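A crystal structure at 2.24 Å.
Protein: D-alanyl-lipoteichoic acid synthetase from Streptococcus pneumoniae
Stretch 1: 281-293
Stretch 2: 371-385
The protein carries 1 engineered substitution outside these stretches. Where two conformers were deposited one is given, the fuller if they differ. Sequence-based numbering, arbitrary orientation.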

ATOM      1  N   VAL C 281     -20.228 -25.183  -8.313  1.00 25.90           N
ATOM      2  CA  VAL C 281     -20.079 -26.117  -7.205  1.00 24.70           C
ATOM      3  C   VAL C 281     -19.238 -27.341  -7.608  1.00 29.57           C
ATOM      4  O   VAL C 281     -18.264 -27.671  -6.929  1.00 37.38           O
ATOM      5  N   LEU C 282     -19.598 -27.975  -8.728  1.00 28.23           N
ATOM      6  CA  LEU C 282     -18.922 -29.184  -9.216  1.00 26.44           C
ATOM      7  C   LEU C 282     -17.448 -28.949  -9.508  1.00 30.41           C
ATOM      8  O   LEU C 282     -16.617 -29.814  -9.222  1.00 32.74           O
ATOM      9  N   THR C 283     -17.139 -27.774 -10.065  1.00 25.65           N
ATOM     10  CA  THR C 283     -15.759 -27.338 -10.306  1.00 29.54           C
ATOM     11  C   THR C 283     -14.982 -27.214  -9.000  1.00 31.97           C
ATOM     12  O   THR C 283     -13.832 -27.655  -8.916  1.00 35.97           O
ATOM     13  N   GLN C 284     -15.620 -26.635  -7.983  1.00 33.09           N
ATOM     14  CA  GLN C 284     -15.010 -26.514  -6.662  1.00 32.31           C
ATOM     15  C   GLN C 284     -14.777 -27.886  -6.027  1.00 33.76           C
ATOM     16  O   GLN C 284     -13.744 -28.114  -5.395  1.00 37.10           O
ATOM     17  N   PHE C 285     -15.731 -28.794  -6.227  1.00 29.34           N
ATOM     18  CA  PHE C 285     -15.614 -30.180  -5.769  1.00 31.38           C
ATOM     19  C   PHE C 285     -14.440 -30.913  -6.427  1.00 28.09           C
ATOM     20  O   PHE C 285     -13.777 -31.729  -5.790  1.00 34.93           O
ATOM     21  N   SER C 286     -14.190 -30.605  -7.696  1.00 28.14           N
ATOM     22  CA  SER C 286     -13.081 -31.189  -8.440  1.00 23.50           C
ATOM     23  C   SER C 286     -11.729 -30.636  -7.997  1.00 30.27           C
ATOM     24  O   SER C 286     -10.769 -31.393  -7.837  1.00 33.93           O
ATOM     25  N   LYS C 287     -11.663 -29.316  -7.811  1.00 35.75           N
ATOM     26  CA  LYS C 287     -10.443 -28.633  -7.379  1.00 35.62           C
ATOM     27  C   LYS C 287     -10.041 -29.025  -5.961  1.00 38.84           C
ATOM     28  O   LYS C 287      -8.856 -29.190  -5.673  1.00 41.02           O
ATOM     29  N   SER C 288     -11.037 -29.176  -5.087  1.00 39.25           N
ATOM     30  CA  SER C 288     -10.805 -29.488  -3.674  1.00 37.41           C
ATOM     31  C   SER C 288     -10.739 -30.988  -3.406  1.00 37.10           C
ATOM     32  O   SER C 288     -10.451 -31.402  -2.282  1.00 39.84           O
ATOM     33  N   LYS C 289     -11.002 -31.782  -4.446  1.00 40.90           N
ATOM     34  CA  LYS C 289     -11.047 -33.251  -4.378  1.00 44.75           C
ATOM     35  C   LYS C 289     -12.052 -33.765  -3.346  1.00 41.66           C
ATOM     36  O   LYS C 289     -11.743 -34.687  -2.586  1.00 40.77           O
ATOM     37  N   VAL C 290     -13.242 -33.165  -3.302  1.00 37.92           N
ATOM     38  CA  VAL C 290     -14.263 -33.659  -2.371  1.00 37.39           C
ATOM     39  C   VAL C 290     -15.046 -34.811  -3.006  1.00 33.42           C
ATOM     40  O   VAL C 290     -15.181 -34.880  -4.231  1.00 28.75           O
ATOM     41  N   ASN C 291     -15.512 -35.731  -2.167  1.00 37.44           N
ATOM     42  CA  ASN C 291     -16.319 -36.861  -2.613  1.00 30.67           C
ATOM     43  C   ASN C 291     -17.754 -36.675  -2.134  1.00 30.24           C
ATOM     44  O   ASN C 291     -18.099 -37.062  -1.020  1.00 29.61           O
ATOM     45  N   PRO C 292     -18.597 -36.065  -2.982  1.00 29.91           N
ATOM     46  CA  PRO C 292     -19.967 -35.755  -2.620  1.00 28.97           C
ATOM     47  C   PRO C 292     -20.944 -36.888  -2.903  1.00 32.17           C
ATOM     48  O   PRO C 292     -20.770 -37.639  -3.869  1.00 30.33           O
ATOM     49  N   ILE C 293     -21.957 -37.015  -2.051  1.00 34.90           N
ATOM     50  CA  ILE C 293     -23.146 -37.776  -2.416  1.00 32.14           C
ATOM     51  C   ILE C 293     -24.290 -36.798  -2.679  1.00 30.07           C
ATOM     52  O   ILE C 293     -24.622 -35.974  -1.830  1.00 27.49           O
ATOM     53  N   PRO C 371     -15.375 -43.895   4.640  1.00 39.97           N
ATOM     54  CA  PRO C 371     -14.877 -42.797   3.814  1.00 39.71           C
ATOM     55  C   PRO C 371     -13.882 -43.265   2.759  1.00 45.25           C
ATOM     56  O   PRO C 371     -12.891 -43.923   3.082  1.00 50.68           O
ATOM     57  N   THR C 372     -14.172 -42.939   1.505  1.00 46.85           N
ATOM     58  CA  THR C 372     -13.286 -43.244   0.387  1.00 50.69           C
ATOM     59  C   THR C 372     -12.925 -41.944  -0.332  1.00 52.14           C
ATOM     60  O   THR C 372     -13.761 -41.041  -0.418  1.00 55.38           O
ATOM     61  N   PRO C 373     -11.672 -41.829  -0.826  1.00 53.78           N
ATOM     62  CA  PRO C 373     -11.251 -40.640  -1.578  1.00 50.95           C
ATOM     63  C   PRO C 373     -12.029 -40.418  -2.879  1.00 48.15           C
ATOM     64  O   PRO C 373     -12.557 -41.368  -3.458  1.00 52.77           O
ATOM     65  N   ALA C 374     -12.089 -39.163  -3.312  1.00 44.73           N
ATOM     66  CA  ALA C 374     -12.763 -38.777  -4.546  1.00 39.95           C
ATOM     67  C   ALA C 374     -12.049 -39.342  -5.775  1.00 38.96           C
ATOM     68  O   ALA C 374     -10.815 -39.405  -5.797  1.00 38.30           O
ATOM     69  N   PRO C 375     -12.816 -39.749  -6.806  1.00 38.53           N
ATOM     70  CA  PRO C 375     -12.207 -40.181  -8.065  1.00 41.34           C
ATOM     71  C   PRO C 375     -11.636 -39.005  -8.857  1.00 44.64           C
ATOM     72  O   PRO C 375     -11.669 -37.865  -8.392  1.00 49.95           O
ATOM     73  N   THR C 376     -11.110 -39.287 -10.043  1.00 50.59           N
ATOM     74  CA  THR C 376     -10.673 -38.233 -10.950  1.00 51.93           C
ATOM     75  C   THR C 376     -11.885 -37.755 -11.748  1.00 49.25           C
ATOM     76  O   THR C 376     -12.565 -38.553 -12.397  1.00 53.43           O
ATOM     77  N   TYR C 377     -12.163 -36.457 -11.678  1.00 45.78           N
ATOM     78  CA  TYR C 377     -13.274 -35.879 -12.424  1.00 40.68           C
ATOM     79  C   TYR C 377     -12.795 -35.304 -13.753  1.00 42.89           C
ATOM     80  O   TYR C 377     -11.663 -34.832 -13.862  1.00 47.52           O
ATOM     81  N   HIS C 378     -13.662 -35.350 -14.759  1.00 42.89           N
ATOM     82  CA  HIS C 378     -13.354 -34.798 -16.073  1.00 48.09           C
ATOM     83  C   HIS C 378     -14.357 -33.696 -16.414  1.00 50.38           C
ATOM     84  O   HIS C 378     -15.427 -33.956 -16.973  1.00 51.88           O
ATOM     85  N   LEU C 379     -13.994 -32.462 -16.065  1.00 50.72           N
ATOM     86  CA  LEU C 379     -14.908 -31.323 -16.136  1.00 48.12           C
ATOM     87  C   LEU C 379     -15.205 -30.848 -17.555  1.00 52.29           C
ATOM     88  O   LEU C 379     -14.302 -30.728 -18.386  1.00 52.84           O
ATOM     89  N   ASN C 380     -16.482 -30.584 -17.814  1.00 51.89           N
ATOM     90  CA  ASN C 380     -16.917 -30.011 -19.080  1.00 53.68           C
ATOM     91  C   ASN C 380     -17.353 -28.569 -18.862  1.00 53.21           C
ATOM     92  O   ASN C 380     -18.252 -28.293 -18.062  1.00 52.85           O
ATOM     93  N   GLU C 381     -16.708 -27.664 -19.594  1.00 54.68           N
ATOM     94  CA  GLU C 381     -16.926 -26.232 -19.437  0.50 53.33           C
ATOM     95  C   GLU C 381     -18.149 -25.740 -20.218  1.00 54.49           C
ATOM     96  O   GLU C 381     -18.579 -24.597 -20.058  1.00 57.41           O
ATOM     97  N   ARG C 382     -18.709 -26.613 -21.055  1.00 54.19           N
ATOM     98  CA  ARG C 382     -19.917 -26.298 -21.822  1.00 51.20           C
ATOM     99  C   ARG C 382     -21.172 -26.285 -20.942  1.00 48.15           C
ATOM    100  O   ARG C 382     -22.227 -25.815 -21.365  1.00 42.91           O
ATOM    101  N   PHE C 383     -21.043 -26.785 -19.714  1.00 44.52           N
ATOM    102  CA  PHE C 383     -22.116 -26.720 -18.728  1.00 43.18           C
ATOM    103  C   PHE C 383     -22.271 -25.320 -18.122  1.00 42.45           C
ATOM    104  O   PHE C 383     -23.271 -25.039 -17.460  1.00 44.72           O
ATOM    105  N   PHE C 384     -21.277 -24.458 -18.344  1.00 39.05           N
ATOM    106  CA  PHE C 384     -21.363 -23.038 -17.991  1.00 41.65           C
ATOM    107  C   PHE C 384     -22.160 -22.228 -19.014  1.00 41.51           C
ATOM    108  O   PHE C 384     -22.630 -21.129 -18.707  1.00 45.33           O
ATOM    109  N   SER C 385     -22.299 -22.771 -20.223  1.00 42.42           N
ATOM    110  CA  SER C 385     -22.899 -22.050 -21.350  1.00 45.43           C
ATOM    111  C   SER C 385     -24.420 -21.930 -21.275  1.00 43.85           C
ATOM    112  O   SER C 385     -25.086 -22.692 -20.574  1.00 45.31           O
TER

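The two stretches bury 516 Å² between them, with an extended segment of stretch 2 running past a helix and the turn and strand that follow it. Val281 lies out of reach, and Leu282 (chi1 m, chi2 t) points sideways; its contact is made by the backbone, where Leu282 O lies 4.1 Å from Leu379 CD2. Thr283, in the m rotamer, is more deeply involved. Its CG2 packs against Leu379 CD1 at 3.9 Å, while its OG1 approaches Phe384 CZ at 3.8 Å; the Phe384 side chain (chi1 m) starts sideways, but its end comes nearer the helix. A water carries the polar side of Thr283 across the gap, donating to Thr283 OG1 at 2.6 Å and to Glu381 OE1 at 2.8 Å.

Gln284 (chi1 t) points away and serves its own stretch: Gln284 NE2 donates to Ser288 OG at 2.9 Å, and Ser288 OG in turn donates to Gln284 O at 2.9 Å. The end of Phe285 (chi1 m) also leads away, leaving Phe285 O to approach Tyr377 CE2 at 3.9 Å. Ser286, chi1 t, points toward stretch 2. The tyrosine ring lies close to the helix backbone here, with Ser286 CA 3.6 Å from Tyr377 CD2, and Ser286 OG rests 3.8 Å from Leu379 CD1. Both Tyr377 and Leu379 point toward stretch 1 with chi1 m.

Lys287 points away. At Lys289 the chain leaves the helix with positive phi, and the end of the lysine side chain leads away from the contact. Its carbonyl is instead used through a second water, which donates to Lys289 O and accepts from Ala374 N, both at 2.9 Å. The methyl of Ala374 points in beside this turn, with its CB 3.4 Å from Val290 O. That same carbonyl receives the hydrogen bond from Tyr377 OH to Val290 O at 2.7 Å, lying at the ring edge near its plane, although the Val290 side chain itself points away.

Asn291, chi1 t, anchors the far end. Its ND2 donates to Thr372 O at 3.0 Å, while its CB packs 3.9 Å from Ala374 CA. A third water joins the asparagine to the tyrosine, donating to Asn291 OD1 at 2.8 Å and to Tyr377 OH at 2.7 Å; the phenol oxygen thus accepts from water while donating to Val290 O. Pro292 completes the surroundings of this hydroxyl, its CD 3.4 Å from Tyr377 OH, and Ile293 lies beyond reach.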

ATOM      1  CB  VAL C 281     -21.473 -26.529  -6.665  1.00 24.84           C
ATOM      2  CG1 VAL C 281     -21.410 -27.791  -5.818  1.00 20.17           C
ATOM      3  CG2 VAL C 281     -22.095 -25.384  -5.877  1.00 23.18           C
ATOM      4  CB  LEU C 282     -19.624 -29.745 -10.462  1.00 21.20           C
ATOM      5  CG  LEU C 282     -21.105 -30.122 -10.324  1.00 24.11           C
ATOM      6  CD1 LEU C 282     -21.668 -30.634 -11.635  1.00 32.21           C
ATOM      7  CD2 LEU C 282     -21.334 -31.134  -9.209  1.00 24.70           C
ATOM      8  CB  THR C 283     -15.710 -25.993 -11.065  1.00 20.06           C
ATOM      9  OG1 THR C 283     -16.506 -26.089 -12.251  1.00 21.58           O
ATOM     10  CG2 THR C 283     -14.287 -25.635 -11.459  1.00 30.51           C
ATOM     11  CB  GLN C 284     -15.848 -25.625  -5.738  1.00 30.67           C
ATOM     12  CG  GLN C 284     -15.071 -25.107  -4.530  1.00 26.45           C
ATOM     13  CD  GLN C 284     -13.761 -24.441  -4.928  1.00 35.88           C
ATOM     14  OE1 GLN C 284     -13.752 -23.432  -5.636  1.00 23.75           O
ATOM     15  NE2 GLN C 284     -12.650 -25.006  -4.475  1.00 29.63           N
ATOM     16  CB  PHE C 285     -16.918 -30.948  -6.023  1.00 23.85           C
ATOM     17  CG  PHE C 285     -18.027 -30.634  -5.044  1.00 33.42           C
ATOM     18  CD1 PHE C 285     -17.812 -29.802  -3.940  1.00 26.53           C
ATOM     19  CD2 PHE C 285     -19.284 -31.211  -5.206  1.00 22.71           C
ATOM     20  CE1 PHE C 285     -18.835 -29.541  -3.032  1.00 20.77           C
ATOM     21  CE2 PHE C 285     -20.314 -30.955  -4.300  1.00 22.41           C
ATOM     22  CZ  PHE C 285     -20.092 -30.115  -3.217  1.00 19.36           C
ATOM     23  CB  SER C 286     -13.284 -30.977  -9.944  1.00 30.62           C
ATOM     24  OG  SER C 286     -12.191 -31.475 -10.698  1.00 32.70           O
ATOM     25  CB  LYS C 287     -10.629 -27.117  -7.435  1.00 37.58           C
ATOM     26  CG  LYS C 287     -10.642 -26.509  -8.827  1.00 40.68           C
ATOM     27  CD  LYS C 287     -11.094 -25.062  -8.739  1.00 39.46           C
ATOM     28  CE  LYS C 287     -10.950 -24.347 -10.062  1.00 45.83           C
ATOM     29  NZ  LYS C 287     -11.231 -22.893  -9.919  1.00 43.83           N
ATOM     30  CB  SER C 288     -11.891 -28.858  -2.796  1.00 36.74           C
ATOM     31  OG  SER C 288     -12.117 -27.503  -3.133  1.00 37.65           O
ATOM     32  CB  LYS C 289      -9.657 -33.868  -4.112  1.00 45.31           C
ATOM     33  CG  LYS C 289      -8.555 -33.450  -5.072  1.00 46.28           C
ATOM     34  CD  LYS C 289      -7.304 -34.277  -4.837  1.00 52.10           C
ATOM     35  CE  LYS C 289      -6.092 -33.660  -5.516  1.00 70.10           C
ATOM     36  NZ  LYS C 289      -5.651 -32.401  -4.841  1.00 76.57           N
ATOM     37  CB  VAL C 290     -15.205 -32.540  -1.756  1.00 35.36           C
ATOM     38  CG1 VAL C 290     -14.575 -31.160  -1.814  1.00 31.04           C
ATOM     39  CG2 VAL C 290     -16.577 -32.527  -2.389  1.00 33.04           C
ATOM     40  CB  ASN C 291     -15.729 -38.181  -2.101  1.00 35.29           C
ATOM     41  CG  ASN C 291     -16.389 -39.408  -2.714  1.00 39.21           C
ATOM     42  OD1 ASN C 291     -17.039 -39.337  -3.763  1.00 25.54           O
ATOM     43  ND2 ASN C 291     -16.214 -40.549  -2.061  1.00 44.58           N
ATOM     44  CB  PRO C 292     -20.294 -34.567  -3.527  1.00 25.24           C
ATOM     45  CG  PRO C 292     -19.433 -34.758  -4.720  1.00 26.26           C
ATOM     46  CD  PRO C 292     -18.280 -35.618  -4.351  1.00 29.00           C
ATOM     47  CB  ILE C 293     -23.513 -38.893  -1.387  1.00 30.46           C
ATOM     48  CG1 ILE C 293     -24.698 -39.726  -1.896  1.00 33.94           C
ATOM     49  CG2 ILE C 293     -23.761 -38.329   0.017  1.00 24.17           C
ATOM     50  CD1 ILE C 293     -24.781 -41.130  -1.305  1.00 26.99           C
ATOM     51  CB  PRO C 371     -14.183 -41.870   4.829  1.00 35.59           C
ATOM     52  CG  PRO C 371     -14.616 -42.347   6.174  1.00 43.41           C
ATOM     53  CD  PRO C 371     -14.843 -43.810   6.010  1.00 42.35           C
ATOM     54  CB  THR C 372     -13.935 -44.249  -0.604  1.00 50.00           C
ATOM     55  OG1 THR C 372     -15.298 -43.884  -0.849  1.00 50.82           O
ATOM     56  CG2 THR C 372     -13.890 -45.659  -0.038  1.00 54.80           C
ATOM     57  CB  PRO C 373      -9.775 -40.923  -1.891  1.00 49.49           C
ATOM     58  CG  PRO C 373      -9.632 -42.397  -1.780  1.00 50.05           C
ATOM     59  CD  PRO C 373     -10.563 -42.791  -0.679  1.00 54.25           C
ATOM     60  CB  ALA C 374     -12.837 -37.262  -4.637  1.00 38.44           C
ATOM     61  CB  PRO C 375     -13.390 -40.789  -8.822  1.00 34.95           C
ATOM     62  CG  PRO C 375     -14.556 -40.031  -8.329  1.00 33.20           C
ATOM     63  CD  PRO C 375     -14.286 -39.844  -6.863  1.00 37.84           C
ATOM     64  CB  THR C 376      -9.552 -38.724 -11.900  1.00 54.35           C
ATOM     65  OG1 THR C 376      -8.482 -39.284 -11.130  1.00 56.17           O
ATOM     66  CG2 THR C 376      -9.011 -37.572 -12.745  1.00 55.87           C
ATOM     67  CB  TYR C 377     -13.986 -34.798 -11.607  1.00 33.45           C
ATOM     68  CG  TYR C 377     -14.439 -35.227 -10.222  1.00 27.65           C
ATOM     69  CD1 TYR C 377     -15.446 -36.176 -10.052  1.00 26.62           C
ATOM     70  CD2 TYR C 377     -13.867 -34.666  -9.084  1.00 21.96           C
ATOM     71  CE1 TYR C 377     -15.862 -36.562  -8.769  1.00 17.37           C
ATOM     72  CE2 TYR C 377     -14.277 -35.039  -7.806  1.00 22.19           C
ATOM     73  CZ  TYR C 377     -15.274 -35.982  -7.658  1.00 23.89           C
ATOM     74  OH  TYR C 377     -15.670 -36.350  -6.393  1.00 32.02           O
ATOM     75  CB  HIS C 378     -13.342 -35.907 -17.134  1.00 53.06           C
ATOM     76  CG  HIS C 378     -12.277 -36.939 -16.914  1.00 61.76           C
ATOM     77  ND1 HIS C 378     -12.413 -37.968 -16.006  1.00 64.68           N
ATOM     78  CD2 HIS C 378     -11.057 -37.095 -17.480  1.00 63.66           C
ATOM     79  CE1 HIS C 378     -11.323 -38.714 -16.023  1.00 64.45           C
ATOM     80  NE2 HIS C 378     -10.485 -38.206 -16.910  1.00 68.98           N
ATOM     81  CB  LEU C 379     -14.383 -30.149 -15.299  1.00 44.93           C
ATOM     82  CG  LEU C 379     -14.342 -30.276 -13.772  1.00 37.42           C
ATOM     83  CD1 LEU C 379     -13.657 -29.053 -13.177  1.00 38.98           C
ATOM     84  CD2 LEU C 379     -15.729 -30.455 -13.168  1.00 29.14           C
ATOM     85  CB  ASN C 380     -18.045 -30.846 -19.699  1.00 56.08           C
ATOM     86  CG  ASN C 380     -18.363 -30.448 -21.140  1.00 50.04           C
ATOM     87  OD1 ASN C 380     -19.473 -30.674 -21.618  1.00 54.41           O
ATOM     88  ND2 ASN C 380     -17.391 -29.868 -21.837  1.00 57.07           N
ATOM     89  CB  GLU C 381     -15.667 -25.470 -19.857  0.50 52.91           C
ATOM     90  CG  GLU C 381     -15.183 -24.447 -18.837  0.50 47.21           C
ATOM     91  CD  GLU C 381     -14.235 -25.029 -17.787  0.50 49.02           C
ATOM     92  OE1 GLU C 381     -14.617 -25.979 -17.064  0.50 32.84           O
ATOM     93  OE2 GLU C 381     -13.102 -24.514 -17.673  0.50 48.56           O
ATOM     94  CB  ARG C 382     -20.086 -27.265 -22.998  1.00 54.22           C
ATOM     95  CG  ARG C 382     -19.280 -26.878 -24.229  1.00 62.69           C
ATOM     96  CD  ARG C 382     -19.070 -28.059 -25.163  1.00 80.42           C
ATOM     97  NE  ARG C 382     -18.176 -27.719 -26.271  1.00 91.74           N
ATOM     98  CZ  ARG C 382     -17.661 -28.596 -27.131  1.00 95.22           C
ATOM     99  NH1 ARG C 382     -17.938 -29.891 -27.027  1.00 97.22           N
ATOM    100  NH2 ARG C 382     -16.858 -28.175 -28.101  1.00 94.30           N
ATOM    101  CB  PHE C 383     -21.908 -27.758 -17.622  1.00 38.91           C
ATOM    102  CG  PHE C 383     -22.050 -29.188 -18.079  1.00 41.84           C
ATOM    103  CD1 PHE C 383     -21.158 -30.159 -17.644  1.00 42.22           C
ATOM    104  CD2 PHE C 383     -23.075 -29.565 -18.937  1.00 43.09           C
ATOM    105  CE1 PHE C 383     -21.290 -31.481 -18.056  1.00 41.63           C
ATOM    106  CE2 PHE C 383     -23.213 -30.883 -19.353  1.00 37.57           C
ATOM    107  CZ  PHE C 383     -22.319 -31.840 -18.913  1.00 40.35           C
ATOM    108  CB  PHE C 384     -19.963 -22.417 -17.865  1.00 39.17           C
ATOM    109  CG  PHE C 384     -19.281 -22.694 -16.555  1.00 31.34           C
ATOM    110  CD1 PHE C 384     -18.059 -23.361 -16.523  1.00 30.44           C
ATOM    111  CD2 PHE C 384     -19.846 -22.275 -15.357  1.00 27.05           C
ATOM    112  CE1 PHE C 384     -17.415 -23.612 -15.317  1.00 33.45           C
ATOM    113  CE2 PHE C 384     -19.216 -22.532 -14.145  1.00 28.29           C
ATOM    114  CZ  PHE C 384     -17.997 -23.196 -14.125  1.00 33.01           C
ATOM    115  CB  SER C 385     -22.503 -22.702 -22.679  1.00 48.46           C
ATOM    116  OG  SER C 385     -23.277 -23.865 -22.922  1.00 53.29           O
TER
HETATM  117  O   HOH W   1     -15.861 -26.641 -14.688  1.00 44.23           O
HETATM  118  O   HOH W   2     -11.945 -37.167  -1.155  1.00 37.95           O
HETATM  119  O   HOH W   3     -17.455 -38.396  -6.401  1.00 28.35           O